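Local coordinates for transthyretin-like protein (Klebsiella pneumoniae subsp. pneumoniae, PDB 3QVA) that hydrolyses 5-hydroxyisourate in purine metabolism, probably yielding 2-oxo-4-hydroxy-4-carboxy-5-ureidoimidazoline, and assembles as a homotetramer, at the interface of chains A and B. Residues are numbered along the deposited sequence; one frame, centred on the assembly and turned at random. Chains: chain A/B, Transthyretin-like protein.

The interface of chains A and B. Residues chain A 19-20, 106, 109; chain B 19-20, 106, 109.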
loop_
_atom_site.group_PDB
_atom_site.type_symbol
_atom_site.label_atom_id
_atom_site.label_comp_id
_atom_site.label_asym_id
_atom_site.label_seq_id
_atom_site.Cartn_x
_atom_site.Cartn_y
_atom_site.Cartn_z
ATOM N N ILE A 19 -4.470 -1.826 9.203
ATOM C CA ILE A 19 -4.863 -0.522 8.684
ATOM C C ILE A 19 -6.380 -0.389 8.532
ATOM O O ILE A 19 -6.878 0.700 8.283
ATOM C CB ILE A 19 -4.117 -0.145 7.379
ATOM C CG1 ILE A 19 -4.635 -0.967 6.192
ATOM C CG2 ILE A 19 -2.595 -0.285 7.578
ATOM C CD1 ILE A 19 -4.128 -0.466 4.827
ATOM N N SER A 20 -7.108 -1.491 8.708
ATOM C CA SER A 20 -8.567 -1.433 8.709
ATOM C C SER A 20 -9.071 -0.715 9.969
ATOM O O SER A 20 -10.144 -0.112 9.960
ATOM C CB SER A 20 -9.180 -2.831 8.568
ATOM O OG SER A 20 -9.057 -3.573 9.765
ATOM N N ALA A 106 -5.085 -5.749 6.167
ATOM C CA ALA A 106 -6.521 -5.492 6.219
ATOM C C ALA A 106 -7.223 -6.710 5.637
ATOM O O ALA A 106 -6.608 -7.478 4.882
ATOM C CB ALA A 106 -6.871 -4.226 5.413
ATOM N N GLY A 109 -6.787 -6.573 1.749
ATOM C CA GLY A 109 -5.495 -6.316 1.099
ATOM C C GLY A 109 -4.365 -6.194 2.083
ATOM O O GLY A 109 -4.583 -6.014 3.286
ATOM N N ILE B 19 -10.454 -1.289 1.174
ATOM C CA ILE B 19 -9.659 -2.480 1.446
ATOM C C ILE B 19 -9.877 -3.022 2.855
ATOM O O ILE B 19 -9.451 -4.134 3.157
ATOM C CB ILE B 19 -8.147 -2.297 1.114
ATOM C CG1 ILE B 19 -7.479 -1.280 2.036
ATOM C CG2 ILE B 19 -7.971 -1.943 -0.372
ATOM C CD1 ILE B 19 -5.953 -1.388 2.028
ATOM N N SER B 20 -10.555 -2.257 3.712
ATOM C CA SER B 20 -10.884 -2.773 5.036
ATOM C C SER B 20 -11.921 -3.894 4.947
ATOM O O SER B 20 -11.947 -4.778 5.802
ATOM C CB SER B 20 -11.342 -1.660 5.982
ATOM O OG SER B 20 -12.624 -1.176 5.630
ATOM N N ALA B 106 -9.173 2.821 3.705
ATOM C CA ALA B 106 -9.530 2.123 4.945
ATOM C C ALA B 106 -9.575 3.159 6.063
ATOM O O ALA B 106 -8.959 4.223 5.949
ATOM C CB ALA B 106 -8.501 1.041 5.275
ATOM N N GLY B 109 -5.933 4.082 6.974
ATOM C CA GLY B 109 -4.941 4.441 5.966
ATOM C C GLY B 109 -5.477 4.444 4.558
ATOM O O GLY B 109 -6.547 3.894 4.280
#
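A:Ile19 and B:Ile19 meet across the two-fold and form the apolar core of a small symmetric patch between subunits of this transthyretin-family tetramer. Loop contacts of this kind probably help join dimers into the tetramer, as in transthyretin itself. The CD1 methyls do the touching, 3.5 Å from A:Ile19 CD1 to B:Ile19 CD1, which is tight for two carbons. The two side chains are angled to each other and touch through these terminal methyls; they do not run alongside each other. A chi1 of 73° in A:Ile19 and 67° in B:Ile19 tucks CG1 over its own backbone. The extended second torsion then points CD1 at the partner.

Each isoleucine directly follows strand 12-18, in the short loop before strand 23-24. Within its own subunit, the CG1 of A:Ile19 rests 4.0 Å from the CB of A:Ala106, so the end of strand 103-106 backs the loop.

That same alanine also faces the other subunit. The methyl CB of A:Ala106 packs on the carbonyl O of B:Ile19 at 3.4 Å. It sits over the face of the carbonyl, well above its plane, with an angle of about 117° at the oxygen. B:Ala106 CB touches A:Ile19 O at the same distance. Beside the alanines, A:Gly109 and B:Gly109 each open strand 109-113 of their own chain. The amide N of B:Gly109 stands 3.7 Å from A:Ile19 O, a close approach rather than a bond. The lack of a side chain at B:Gly109 probably allows the A:Ile19 carbonyl this close.

At the rim, A:Ser20 and B:Ser20 face each other across the two-fold. They touch through their methylene carbons, 3.6 Å from A:Ser20 CB to B:Ser20 CB. The hydroxyls are turned apart, with A:Ser20 OG and B:Ser20 OG 6.0 Å from each other.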